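Local coordinates for AP endonuclease, family protein 2 (Mycobacterium smegmatis, PDB 5TNV) that binds magnesium in a xylose isomerase-like TIM barrel and may act as an endonuclease or isomerase, at residues A[29-34]-A[67-72]; A[77-82]-A[123-128]; A[107-112]-A[142-147]; A[202-207]-A[241-246]; A[283-288]-A[319-324]. All coordinates share one frame; numbering follows the deposited sequence. Where two conformers were deposited one is given.

Overall arrangement
The five contacts are spread round a single TIM barrel; along the chain contacts 2 and 3 interleave, the others follow in series. Contact 1 joins two parallel strands of its wall, about 9 Å between its centre and that of the chain; the side chain of Asn-32 lies about 6 Å from the bound magnesium ion. Contact 3 pairs two loops beyond the strand ends, and the side chain of Met-143 also comes within about 6 Å of the metal. Contacts 2, 4 and 5 lie further out, among the helices. Contact 2 touches contact 1 where Pro-71 CG meets Leu-78 CD1 at 4.0 Å. Contacts 4 and 5 share a helix-helix seam, Tyr-241 CG packing on Ile-284 CG2 at 3.6 Å. Contacts 2 and 5, centres about 33 Å apart, flank the chain's centre on opposite sides.

Contact 1 of 5, residues A[29-34]-A[67-72]; sequences IAANML and DHIDPT
Ala-31 and Ile-69 sit side by side on neighbouring parallel strands of the TIM barrel, 29-32 and 68-70, joined through helix 51-63 as a beta-alpha-beta unit. Three backbone bonds hold the strands together: Ala-31 N to His-68 O, Asp-70 N to Ala-31 O at 2.9 Å, and Met-33 N to Asp-70 O. Ala-31 and Ile-69 point to the side covered by Val-61 of the helix. There Met-33, bent at chi2 and chi3, slants across Ile-69, its CG 4.1 Å from Ile-69 CD1 and its SD 4.1 Å from Ile-69 CG2. Asn-32 and Asp-70 occupy the other face; Asp-70 OD2 is bonded to Ser-102 and Ser-104, while OD1 receives Thr-72 N in an Asx turn. Asn-32 lies close to the magnesium ligand His-252. Its amide is held by a second Asx turn, Leu-34 N giving a bond of 2.9 Å to Asn-32 OD1. At the N-terminal ends of the strands, water 1 links Ile-29 N to His-68 ND1, lying in the ring plane. Thr-72 stands at about a right angle to Asn-32, with its methyl CG2 3.1 Å from Asn-32 OD1.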
# COMPACT_ATOMS: atom_id res chain seq x y z
N ILE A 29 -21.22 3.95 -7.89
CA ILE A 29 -19.79 4.10 -7.57
C ILE A 29 -19.08 4.05 -8.91
O ILE A 29 -18.76 2.95 -9.42
CB ILE A 29 -19.28 3.08 -6.56
CG1 ILE A 29 -20.09 3.09 -5.24
CG2 ILE A 29 -17.82 3.31 -6.31
CD1 ILE A 29 -19.91 1.77 -4.46
N ALA A 30 -18.84 5.19 -9.52
CA ALA A 30 -18.40 5.23 -10.91
C ALA A 30 -16.90 5.17 -11.08
O ALA A 30 -16.15 5.76 -10.30
CB ALA A 30 -18.86 6.52 -11.55
N ALA A 31 -16.44 4.47 -12.11
CA ALA A 31 -15.06 4.57 -12.56
C ALA A 31 -14.85 5.83 -13.36
O ALA A 31 -15.49 6.02 -14.42
CB ALA A 31 -14.66 3.38 -13.40
N ASN A 32 -13.96 6.71 -12.94
CA ASN A 32 -13.60 7.89 -13.73
C ASN A 32 -12.76 7.45 -14.91
O ASN A 32 -11.80 6.73 -14.70
CB ASN A 32 -12.82 8.85 -12.83
CG ASN A 32 -12.53 10.20 -13.41
OD1 ASN A 32 -11.77 10.25 -14.38
ND2 ASN A 32 -13.08 11.27 -12.89
N MET A 33 -13.10 7.87 -16.15
CA MET A 33 -12.42 7.41 -17.36
C MET A 33 -11.21 8.27 -17.77
O MET A 33 -10.61 7.98 -18.80
CB MET A 33 -13.43 7.37 -18.52
CG MET A 33 -14.57 6.38 -18.27
SD MET A 33 -14.07 4.64 -18.19
CE MET A 33 -13.84 4.30 -19.94
N LEU A 34 -10.83 9.27 -16.98
CA LEU A 34 -9.78 10.19 -17.45
C LEU A 34 -8.47 9.42 -17.67
O LEU A 34 -7.68 9.84 -18.56
CB LEU A 34 -9.65 11.39 -16.59
CG LEU A 34 -8.98 11.43 -15.34
CD1 LEU A 34 -7.46 11.54 -15.47
CD2 LEU A 34 -9.35 12.75 -14.65
N ASP A 67 -20.25 -1.18 -12.27
CA ASP A 67 -21.53 -0.99 -12.93
C ASP A 67 -21.66 0.39 -13.58
O ASP A 67 -22.44 0.54 -14.52
CB ASP A 67 -22.67 -1.15 -11.93
CG ASP A 67 -22.81 -2.53 -11.38
OD1 ASP A 67 -22.79 -3.47 -12.12
OD2 ASP A 67 -23.01 -2.67 -10.16
N HIS A 68 -20.95 1.38 -13.07
CA HIS A 68 -21.07 2.75 -13.51
C HIS A 68 -19.71 3.33 -13.88
O HIS A 68 -18.66 2.95 -13.30
CB HIS A 68 -21.71 3.64 -12.44
CG HIS A 68 -23.14 3.33 -12.22
ND1 HIS A 68 -23.58 2.44 -11.27
CD2 HIS A 68 -24.22 3.82 -12.90
CE1 HIS A 68 -24.90 2.37 -11.35
NE2 HIS A 68 -25.33 3.17 -12.31
N ILE A 69 -19.73 4.30 -14.80
CA ILE A 69 -18.60 5.11 -15.18
C ILE A 69 -18.98 6.58 -15.13
O ILE A 69 -20.17 6.96 -15.15
CB ILE A 69 -18.04 4.76 -16.58
CG1 ILE A 69 -19.01 5.20 -17.67
CG2 ILE A 69 -17.67 3.31 -16.67
CD1 ILE A 69 -18.43 5.31 -19.05
N ASP A 70 -17.94 7.39 -15.10
CA ASP A 70 -18.00 8.84 -15.34
C ASP A 70 -17.05 9.06 -16.50
O ASP A 70 -15.86 8.87 -16.37
CB ASP A 70 -17.63 9.63 -14.11
CG ASP A 70 -17.68 11.13 -14.30
OD1 ASP A 70 -17.33 11.64 -15.39
OD2 ASP A 70 -18.08 11.81 -13.29
N PRO A 71 -17.60 9.41 -17.70
CA PRO A 71 -16.71 9.50 -18.88
C PRO A 71 -15.74 10.68 -18.81
O PRO A 71 -14.82 10.72 -19.62
CB PRO A 71 -17.72 9.70 -20.02
CG PRO A 71 -18.84 10.45 -19.38
CD PRO A 71 -18.98 9.78 -18.02
N THR A 72 -15.98 11.61 -17.92
CA THR A 72 -15.26 12.90 -17.91
C THR A 72 -15.49 13.61 -19.22
O THR A 72 -16.42 13.28 -19.96
CB THR A 72 -13.79 12.79 -17.47
OG1 THR A 72 -12.93 12.34 -18.57
CG2 THR A 72 -13.61 11.89 -16.28
O HOH W 1 -22.21 1.49 -9.10
O HOH W 2 -19.91 0.62 -10.09

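Contact 2 of 5, residues A[77-82]-A[123-128]; sequences PLAALS and AHRLID
The loop that follows barrel strand 68-70 meets the outer helix 116-133 here, a loop-to-helix contact on the periphery of the TIM barrel. Residues 78-80 of the loop have helical backbone angles, and Ala-79 is the residue set against the helix. Its methyl CB lies 4.0 Å from Leu-126 CD2 and 4.2 Å from Arg-125 CB, placing it against the two successive helix residues. Leu-126 reaches across with one branch: CD2 touches the methyl of Ala-79 and, at 4.3 Å, Leu-78 CB. Beside this apolar patch, the long side chain of Arg-125 folds over to the loop. A bend at chi3 (64°) turns the guanidinium back to the carbonyl of Ala-79, to which NE donates a hydrogen bond of 2.9 Å. Ala-79 O receives it in its carbonyl plane, on a lone pair, although the bond is bent to 139° at the hydrogen and the oxygen sits somewhat out of the guanidinium plane. The other arm, NH2, gives a bond of 2.8 Å to water 3 in that plane. This water in turn donates to Leu-78 O and Leu-81 O, so one guanidinium serves three loop carbonyls, one directly and two through the water. The loop then enters helix 83-95, with Ser-82 as its N-cap, and Leu-78 and Leu-81 pack on Ile-86 of that helix. On the other flank of helix 116-133, Ala-123 and Ile-127 pack on Leu-179 of helix 169-185.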
# COMPACT_ATOMS: atom_id res chain seq x y z
N PRO A 77 -15.36 12.71 -26.06
CA PRO A 77 -15.98 14.00 -25.73
C PRO A 77 -17.43 14.00 -26.13
O PRO A 77 -17.78 14.39 -27.29
CB PRO A 77 -15.15 14.98 -26.52
CG PRO A 77 -14.77 14.21 -27.76
CD PRO A 77 -14.54 12.83 -27.27
N LEU A 78 -18.30 13.64 -25.22
CA LEU A 78 -19.72 13.50 -25.54
C LEU A 78 -20.33 14.81 -26.03
O LEU A 78 -21.21 14.77 -26.90
CB LEU A 78 -20.51 12.95 -24.35
CG LEU A 78 -20.10 11.56 -23.87
CD1 LEU A 78 -20.92 11.15 -22.67
CD2 LEU A 78 -20.21 10.50 -24.94
N ALA A 79 -19.90 15.95 -25.50
CA ALA A 79 -20.46 17.22 -25.94
C ALA A 79 -20.15 17.51 -27.41
O ALA A 79 -20.82 18.31 -28.02
CB ALA A 79 -19.96 18.33 -25.02
N ALA A 80 -19.10 16.92 -27.94
CA ALA A 80 -18.62 17.17 -29.30
C ALA A 80 -19.14 16.17 -30.32
O ALA A 80 -19.06 16.44 -31.50
CB ALA A 80 -17.09 17.17 -29.35
N LEU A 81 -19.63 15.02 -29.90
CA LEU A 81 -20.10 14.02 -30.85
C LEU A 81 -21.38 14.42 -31.52
O LEU A 81 -22.26 15.08 -30.94
CB LEU A 81 -20.33 12.67 -30.14
CG LEU A 81 -19.10 11.93 -29.62
CD1 LEU A 81 -19.56 10.61 -28.99
CD2 LEU A 81 -18.05 11.69 -30.69
N SER A 82 -21.53 13.96 -32.78
CA SER A 82 -22.80 14.06 -33.42
C SER A 82 -23.82 13.21 -32.68
O SER A 82 -23.49 12.28 -31.93
CB SER A 82 -22.72 13.54 -34.84
OG SER A 82 -22.47 12.13 -34.86
N ALA A 123 -20.67 22.57 -20.98
CA ALA A 123 -21.32 22.19 -19.72
C ALA A 123 -22.84 22.11 -19.91
O ALA A 123 -23.49 21.16 -19.47
CB ALA A 123 -20.93 23.12 -18.62
N HIS A 124 -23.42 23.13 -20.58
CA HIS A 124 -24.86 23.06 -20.88
C HIS A 124 -25.23 21.84 -21.71
O HIS A 124 -26.24 21.18 -21.46
CB HIS A 124 -25.29 24.36 -21.58
CG HIS A 124 -25.53 25.51 -20.70
ND1 HIS A 124 -26.54 25.53 -19.78
CD2 HIS A 124 -24.89 26.74 -20.67
CE1 HIS A 124 -26.53 26.73 -19.20
NE2 HIS A 124 -25.56 27.46 -19.72
N ARG A 125 -24.39 21.53 -22.72
CA ARG A 125 -24.65 20.34 -23.55
C ARG A 125 -24.64 19.08 -22.68
O ARG A 125 -25.48 18.18 -22.86
CB ARG A 125 -23.67 20.25 -24.68
CG ARG A 125 -23.86 21.22 -25.80
CD ARG A 125 -22.98 21.01 -27.02
NE ARG A 125 -23.30 19.74 -27.62
CZ ARG A 125 -24.35 19.47 -28.40
NH1 ARG A 125 -25.19 20.48 -28.66
NH2 ARG A 125 -24.52 18.23 -28.88
N LEU A 126 -23.67 18.99 -21.78
CA LEU A 126 -23.59 17.82 -20.88
C LEU A 126 -24.79 17.73 -19.94
O LEU A 126 -25.27 16.63 -19.65
CB LEU A 126 -22.27 17.81 -20.14
CG LEU A 126 -21.02 17.65 -20.99
CD1 LEU A 126 -19.77 17.81 -20.14
CD2 LEU A 126 -20.98 16.29 -21.68
N ILE A 127 -25.32 18.87 -19.48
CA ILE A 127 -26.54 18.88 -18.68
C ILE A 127 -27.71 18.35 -19.48
O ILE A 127 -28.56 17.66 -18.90
CB ILE A 127 -26.76 20.27 -18.07
CG1 ILE A 127 -25.69 20.60 -17.03
CG2 ILE A 127 -28.17 20.40 -17.51
CD1 ILE A 127 -25.66 22.03 -16.55
N ASP A 128 -27.81 18.64 -20.77
CA ASP A 128 -28.84 18.02 -21.59
C ASP A 128 -28.62 16.56 -21.87
O ASP A 128 -29.58 15.80 -21.90
CB ASP A 128 -29.00 18.80 -22.94
CG ASP A 128 -29.81 20.06 -22.72
OD1 ASP A 128 -30.68 20.16 -21.82
OD2 ASP A 128 -29.56 21.01 -23.48
O HOH W 3 -23.22 15.78 -28.48

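Contact 3 of 5, residues A[107-112]-A[142-147]; sequences RSSIVD and FMQALT
Chi2 and chi3 of Arg-107, both near 180°, carry its guanidinium along the backbone of the second loop to the carbonyl of Gln-144; the Gln-144 side chain, with CG anti to the carbonyl carbon (chi1 -60°), runs the other way, its amide ending beside Ser-109 and Asp-112. Arg-107 NH1 donates to Gln-144 O at 2.9 Å, a nearly straight bond with the oxygen in the guanidinium plane. Leu-146 CD2 lies over one face of that group, 3.5 Å from Arg-107 CZ and over its centre. NH1 is also bonded to Tyr-195, and Phe-156 makes a cation-pi contact with Arg-107. The amide nitrogen of Gln-144 gives both its bonds to water: NE2 donates to water 4, shared with Ser-109 OG and Phe-142 O, and to water 5, which donates to Val-111 O. Gln-144 OE1 and Asp-112 OD2, both acceptors, stand 3.4 Å apart without a bond; water 6 joins Asp-112 OD2 to Ala-145 N, and Asp-112 OD1 takes Asn-115 N. Ser-109 OG accepts Val-111 N at 3.0 Å, an ST turn, and lies at the edge of the Phe-142 ring. That ring also meets Ile-110 CG1 and Val-111 CG2. Both loops leave the C-terminal ends of barrel strands, 99-104 and 137-141; Ile-110, Val-111 and Phe-142 are covered by helix 169-185, while Met-143 reaches in beside the magnesium ligand Glu-193.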
# COMPACT_ATOMS: atom_id res chain seq x y z
N ARG A 107 -10.17 20.14 -16.45
CA ARG A 107 -9.37 21.23 -16.86
C ARG A 107 -10.04 21.99 -18.02
O ARG A 107 -9.47 22.26 -19.05
CB ARG A 107 -7.93 20.80 -17.14
CG ARG A 107 -7.30 20.16 -15.88
CD ARG A 107 -5.83 19.77 -16.08
NE ARG A 107 -5.38 18.99 -14.92
CZ ARG A 107 -5.10 19.51 -13.74
NH1 ARG A 107 -5.11 20.82 -13.54
NH2 ARG A 107 -4.76 18.69 -12.75
N SER A 108 -11.29 22.34 -17.76
CA SER A 108 -12.22 22.97 -18.68
C SER A 108 -13.01 24.03 -17.96
O SER A 108 -14.24 24.02 -17.88
CB SER A 108 -13.17 21.93 -19.28
OG SER A 108 -12.42 20.94 -19.91
N SER A 109 -12.32 24.99 -17.35
CA SER A 109 -12.97 25.97 -16.48
C SER A 109 -13.92 26.89 -17.25
O SER A 109 -13.56 27.39 -18.34
CB SER A 109 -11.92 26.81 -15.78
OG SER A 109 -12.60 27.85 -15.06
N ILE A 110 -15.07 27.16 -16.66
CA ILE A 110 -16.03 28.08 -17.26
C ILE A 110 -15.57 29.53 -17.15
O ILE A 110 -16.25 30.40 -17.73
CB ILE A 110 -17.45 27.85 -16.72
CG1 ILE A 110 -17.57 28.24 -15.26
CG2 ILE A 110 -17.92 26.44 -17.02
CD1 ILE A 110 -18.81 27.86 -14.52
N VAL A 111 -14.43 29.81 -16.51
CA VAL A 111 -13.81 31.13 -16.57
C VAL A 111 -12.41 31.07 -17.15
O VAL A 111 -11.66 32.03 -17.01
CB VAL A 111 -13.87 31.90 -15.24
CG1 VAL A 111 -15.31 32.24 -14.87
CG2 VAL A 111 -13.15 31.16 -14.11
N ASP A 112 -12.06 29.99 -17.86
CA ASP A 112 -10.83 30.00 -18.65
C ASP A 112 -10.81 31.23 -19.54
O ASP A 112 -11.83 31.57 -20.17
CB ASP A 112 -10.79 28.72 -19.48
CG ASP A 112 -9.49 28.44 -20.18
OD1 ASP A 112 -9.25 29.07 -21.25
OD2 ASP A 112 -8.71 27.62 -19.64
N PHE A 142 -12.49 24.48 -11.24
CA PHE A 142 -11.76 25.67 -11.69
C PHE A 142 -10.30 25.39 -11.99
O PHE A 142 -9.54 26.29 -12.37
CB PHE A 142 -11.95 26.79 -10.67
CG PHE A 142 -13.41 27.20 -10.54
CD1 PHE A 142 -14.07 27.83 -11.60
CD2 PHE A 142 -14.15 26.93 -9.39
CE1 PHE A 142 -15.41 28.15 -11.52
CE2 PHE A 142 -15.49 27.30 -9.32
CZ PHE A 142 -16.11 27.91 -10.37
N MET A 143 -9.88 24.12 -11.86
CA MET A 143 -8.57 23.72 -12.37
C MET A 143 -8.49 24.05 -13.87
O MET A 143 -9.48 24.03 -14.60
CB MET A 143 -8.27 22.24 -12.10
CG MET A 143 -9.30 21.27 -12.62
SD MET A 143 -10.58 20.94 -11.36
CE MET A 143 -11.75 20.01 -12.33
N GLN A 144 -7.28 24.33 -14.32
CA GLN A 144 -6.99 24.63 -15.72
C GLN A 144 -5.81 23.79 -16.20
O GLN A 144 -5.34 22.91 -15.48
CB GLN A 144 -6.78 26.12 -15.98
CG GLN A 144 -7.98 26.97 -15.61
CD GLN A 144 -7.91 28.38 -16.07
OE1 GLN A 144 -7.05 28.76 -16.89
NE2 GLN A 144 -8.83 29.22 -15.61
N ALA A 145 -5.33 24.01 -17.43
CA ALA A 145 -4.26 23.20 -17.98
C ALA A 145 -3.05 23.19 -17.01
O ALA A 145 -2.72 24.20 -16.38
CB ALA A 145 -3.77 23.76 -19.28
N LEU A 146 -2.40 22.04 -16.96
CA LEU A 146 -1.10 21.98 -16.31
C LEU A 146 -0.13 22.89 -17.03
O LEU A 146 -0.10 22.98 -18.25
CB LEU A 146 -0.58 20.54 -16.37
CG LEU A 146 -1.41 19.53 -15.59
CD1 LEU A 146 -0.69 18.18 -15.68
CD2 LEU A 146 -1.65 19.93 -14.17
N THR A 147 0.72 23.59 -16.28
CA THR A 147 1.75 24.40 -16.87
C THR A 147 2.92 23.56 -17.35
O THR A 147 3.06 22.39 -16.92
CB THR A 147 2.28 25.46 -15.86
OG1 THR A 147 2.96 24.70 -14.85
CG2 THR A 147 1.17 26.27 -15.29
O HOH W 4 -10.60 28.55 -13.36
O HOH W 5 -9.37 32.15 -15.39
O HOH W 6 -6.43 25.93 -19.39

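Contact 4 of 5, residues A[202-207]-A[241-246]; sequences TPDDAV and YAKVLP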
# COMPACT_ATOMS: atom_id res chain seq x y z
N THR A 202 -9.86 25.73 -0.49
CA THR A 202 -9.76 25.44 0.92
C THR A 202 -11.18 25.15 1.40
O THR A 202 -12.14 25.60 0.77
CB THR A 202 -9.21 26.60 1.77
OG1 THR A 202 -10.23 27.60 1.86
CG2 THR A 202 -7.97 27.19 1.15
N PRO A 203 -11.33 24.43 2.50
CA PRO A 203 -12.68 24.22 3.03
C PRO A 203 -13.47 25.50 3.28
O PRO A 203 -14.62 25.62 2.86
CB PRO A 203 -12.39 23.43 4.33
CG PRO A 203 -11.14 22.63 4.02
CD PRO A 203 -10.30 23.59 3.21
N ASP A 204 -12.87 26.47 3.95
CA ASP A 204 -13.60 27.71 4.20
C ASP A 204 -13.95 28.42 2.90
O ASP A 204 -15.06 28.98 2.81
CB ASP A 204 -12.82 28.62 5.12
CG ASP A 204 -12.71 28.19 6.55
OD1 ASP A 204 -13.48 27.30 6.98
OD2 ASP A 204 -11.85 28.74 7.26
N ASP A 205 -13.06 28.44 1.93
CA ASP A 205 -13.36 29.14 0.69
C ASP A 205 -14.48 28.44 -0.03
O ASP A 205 -15.34 29.07 -0.64
CB ASP A 205 -12.14 29.26 -0.21
CG ASP A 205 -11.18 30.35 0.19
OD1 ASP A 205 -11.46 31.15 1.10
OD2 ASP A 205 -10.11 30.40 -0.49
N ALA A 206 -14.49 27.09 -0.01
CA ALA A 206 -15.55 26.32 -0.68
C ALA A 206 -16.88 26.58 -0.04
O ALA A 206 -17.89 26.72 -0.75
CB ALA A 206 -15.16 24.85 -0.66
N VAL A 207 -16.92 26.60 1.29
CA VAL A 207 -18.18 26.89 1.96
C VAL A 207 -18.71 28.28 1.64
O VAL A 207 -19.89 28.50 1.33
CB VAL A 207 -18.07 26.67 3.51
CG1 VAL A 207 -19.33 27.12 4.25
CG2 VAL A 207 -17.81 25.20 3.85
N TYR A 241 -13.41 17.57 6.08
CA TYR A 241 -14.61 16.90 5.60
C TYR A 241 -15.83 17.30 6.41
O TYR A 241 -16.90 17.49 5.85
CB TYR A 241 -14.42 15.39 5.57
CG TYR A 241 -13.86 14.85 4.27
CD1 TYR A 241 -14.59 14.98 3.09
CD2 TYR A 241 -12.64 14.18 4.21
CE1 TYR A 241 -14.13 14.51 1.89
CE2 TYR A 241 -12.17 13.69 3.00
CZ TYR A 241 -12.93 13.85 1.84
OH TYR A 241 -12.52 13.38 0.60
N ALA A 242 -15.70 17.45 7.74
CA ALA A 242 -16.84 17.89 8.52
C ALA A 242 -17.38 19.25 8.06
O ALA A 242 -18.59 19.50 8.11
CB ALA A 242 -16.46 17.94 10.03
N LYS A 243 -16.52 20.12 7.61
CA LYS A 243 -16.96 21.42 7.17
C LYS A 243 -17.73 21.33 5.86
O LYS A 243 -18.68 22.09 5.69
CB LYS A 243 -15.75 22.35 6.99
CG LYS A 243 -15.16 22.95 8.21
CD LYS A 243 -14.04 23.90 7.83
CE LYS A 243 -13.60 24.45 9.16
NZ LYS A 243 -12.57 25.46 8.89
N VAL A 244 -17.23 20.56 4.91
CA VAL A 244 -17.78 20.62 3.55
C VAL A 244 -18.84 19.56 3.25
O VAL A 244 -19.67 19.78 2.35
CB VAL A 244 -16.67 20.61 2.47
CG1 VAL A 244 -15.82 21.87 2.58
CG2 VAL A 244 -15.82 19.35 2.55
N LEU A 245 -18.86 18.43 3.95
CA LEU A 245 -19.87 17.40 3.67
C LEU A 245 -21.30 17.90 3.75
O LEU A 245 -22.11 17.42 2.92
CB LEU A 245 -19.63 16.16 4.52
CG LEU A 245 -18.49 15.27 4.03
CD1 LEU A 245 -18.15 14.24 5.09
CD2 LEU A 245 -18.83 14.60 2.70
N PRO A 246 -21.69 18.78 4.67
CA PRO A 246 -23.09 19.27 4.69
C PRO A 246 -23.53 19.92 3.39
O PRO A 246 -24.73 20.04 3.19
CB PRO A 246 -23.09 20.29 5.84
CG PRO A 246 -22.03 19.77 6.77
CD PRO A 246 -20.93 19.32 5.81
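Pro-203, Val-207 and Val-244 make the close-packed part of this contact, and the pair Asp-204 and Lys-243 closes its solvent side. Val-244 CG1 is the atom that does most of the touching. It lies 4.2 Å from Pro-203 CB and 4.1 Å from Val-207 CG2, with the methyl of Ala-206 at the limit of contact, so one valine branch is set among three side chains at the start of helix 203-213. Val-207 slants across Val-244, and its CG2 also reaches the backbone, 3.7 Å from Lys-243 O. Inward of this cluster Val-244 and Ala-206 both meet Leu-220 of strand 218-221. The two segments belong to helices 203-213 and 237-244 on the outside of the TIM barrel, with strand 218-221 and the short helix 225-228 between them in sequence. The first helix begins here: Thr-202 is its N-cap, with OG1 accepting from Asp-205 N at 3.0 Å.

Towards solvent the contact thins to one long side chain. Lys-243 is fully extended beyond CG, each further torsion lying close to 180°, and its CD passes 3.9 Å from Pro-203 CB on the way out. This carries the ammonium to the exposed Asp-204, whose CG stands anti to its carbonyl carbon (chi1 -71°). Lys-243 NZ forms a salt bridge of 2.8 Å with Asp-204 OD1, coming from the syn side of the carboxylate but 30° out of its plane; the other oxygen, Asp-204 OD2, stays 3.7 Å from Lys-243 NZ.

Contact 5 of 5, residues A[283-288]-A[319-324]; sequences QIIRLA and QVLTSA
Two outer helices of the TIM barrel, 281-290 and 306-325, pack side by side here with an apolar inner part and a polar outer part. Their short segments run at 49° to each other, and the axes approach to 10.0 Å. Ile-285 carries the inner part with its CG2 methyl, which stands anti to the backbone N and meets two residues of the other helix: Val-320 CG1 at 3.8 Å and Leu-321 CD2 at the same distance. Ile-285 slants across Val-320 but stands at about a right angle to Leu-321. Further out, Arg-286, in one of its two conformers, stretches from CG to NE over the second helix. In that conformer its aliphatic CG lies 4.0 Å from Ala-324 CB, and the CA of Ala-324 lies over one face of the guanidinium, offset from its centre. NH1 then gives Ser-323 OG a weak, bent bond of 3.0 Å, with the hydroxyl at the guanidinium edge; the stronger partner of that hydroxyl is Glu-63 of the second subunit. A water bridges the helices as well: Arg-286 NE donates to water 7 at 2.6 Å, and the water donates to Val-320 O. Arg-286 and Ser-323 both pack on Gln-60 of the second subunit, so the polar side borders the subunit interface. Inward, Ile-285 rests on Trp-251 and Ile-253 of strand 251-261, and Leu-321 reaches Leu-289 further along helix 281-290.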
# COMPACT_ATOMS: atom_id res chain seq x y z
N GLN A 283 -14.50 6.09 8.59
CA GLN A 283 -15.07 7.13 9.44
C GLN A 283 -15.72 8.22 8.59
O GLN A 283 -16.81 8.70 8.91
CB GLN A 283 -14.01 7.72 10.33
CG GLN A 283 -13.51 6.85 11.44
CD GLN A 283 -12.34 7.47 12.22
OE1 GLN A 283 -11.79 8.54 11.84
NE2 GLN A 283 -11.94 6.83 13.28
N ILE A 284 -15.06 8.65 7.52
CA ILE A 284 -15.55 9.81 6.76
C ILE A 284 -16.79 9.44 5.92
O ILE A 284 -17.72 10.27 5.85
CB ILE A 284 -14.40 10.45 5.96
CG1 ILE A 284 -13.35 11.05 6.90
CG2 ILE A 284 -14.93 11.44 4.94
CD1 ILE A 284 -13.83 12.07 7.85
N ILE A 285 -16.84 8.28 5.31
CA ILE A 285 -18.07 7.89 4.61
C ILE A 285 -19.21 7.78 5.60
O ILE A 285 -20.32 8.23 5.34
CB ILE A 285 -17.88 6.61 3.79
CG1 ILE A 285 -16.94 6.85 2.60
CG2 ILE A 285 -19.21 6.03 3.32
CD1 ILE A 285 -16.42 5.57 1.98
N ARG A 286 -18.97 7.18 6.79
CA ARG A 286 -20.05 7.10 7.76
C ARG A 286 -20.50 8.47 8.21
O ARG A 286 -21.71 8.71 8.38
CB ARG A 286 -19.64 6.25 8.97
CG ARG A 286 -19.82 4.75 8.73
CD ARG A 286 -19.14 3.95 9.82
NE ARG A 286 -19.64 2.58 9.76
CZ ARG A 286 -20.67 2.05 10.38
NH1 ARG A 286 -20.96 0.77 10.16
NH2 ARG A 286 -21.43 2.72 11.22
N LEU A 287 -19.58 9.41 8.40
CA LEU A 287 -19.90 10.78 8.74
C LEU A 287 -20.77 11.40 7.66
O LEU A 287 -21.77 12.06 7.94
CB LEU A 287 -18.62 11.61 8.94
CG LEU A 287 -18.86 13.08 9.26
CD1 LEU A 287 -19.61 13.24 10.56
CD2 LEU A 287 -17.50 13.81 9.24
N ALA A 288 -20.36 11.22 6.39
CA ALA A 288 -21.15 11.75 5.29
C ALA A 288 -22.59 11.28 5.38
O ALA A 288 -23.52 12.05 5.26
CB ALA A 288 -20.49 11.34 3.96
N GLN A 319 -18.30 -2.18 0.76
CA GLN A 319 -18.31 -2.81 2.09
C GLN A 319 -18.66 -1.77 3.14
O GLN A 319 -19.41 -2.10 4.10
CB GLN A 319 -16.98 -3.52 2.35
CG GLN A 319 -17.00 -4.36 3.63
CD GLN A 319 -16.84 -3.64 4.96
OE1 GLN A 319 -16.17 -2.60 5.06
NE2 GLN A 319 -17.47 -4.15 5.99
N VAL A 320 -18.07 -0.60 3.12
CA VAL A 320 -18.33 0.42 4.12
C VAL A 320 -19.83 0.75 4.12
O VAL A 320 -20.46 0.82 5.18
CB VAL A 320 -17.46 1.67 3.88
CG1 VAL A 320 -17.88 2.83 4.79
CG2 VAL A 320 -15.98 1.36 4.11
N LEU A 321 -20.39 0.97 2.94
CA LEU A 321 -21.82 1.30 2.80
C LEU A 321 -22.68 0.17 3.29
O LEU A 321 -23.70 0.38 3.96
CB LEU A 321 -22.19 1.62 1.35
CG LEU A 321 -21.61 2.90 0.75
CD1 LEU A 321 -21.99 3.00 -0.71
CD2 LEU A 321 -22.05 4.17 1.51
N THR A 322 -22.31 -1.06 2.94
CA THR A 322 -23.13 -2.23 3.33
C THR A 322 -23.25 -2.27 4.85
O THR A 322 -24.35 -2.41 5.40
CB THR A 322 -22.56 -3.52 2.79
OG1 THR A 322 -22.60 -3.49 1.35
CG2 THR A 322 -23.30 -4.76 3.28
N SER A 323 -22.13 -2.14 5.54
CA SER A 323 -22.15 -2.14 6.99
C SER A 323 -22.95 -0.95 7.57
O SER A 323 -23.74 -1.11 8.48
CB SER A 323 -20.72 -2.13 7.53
OG SER A 323 -20.74 -1.99 8.94
N ALA A 324 -22.75 0.25 7.02
CA ALA A 324 -23.36 1.46 7.56
C ALA A 324 -24.86 1.50 7.33
O ALA A 324 -25.57 2.13 8.12
CB ALA A 324 -22.75 2.69 6.92
O HOH W 7 -19.02 1.04 7.72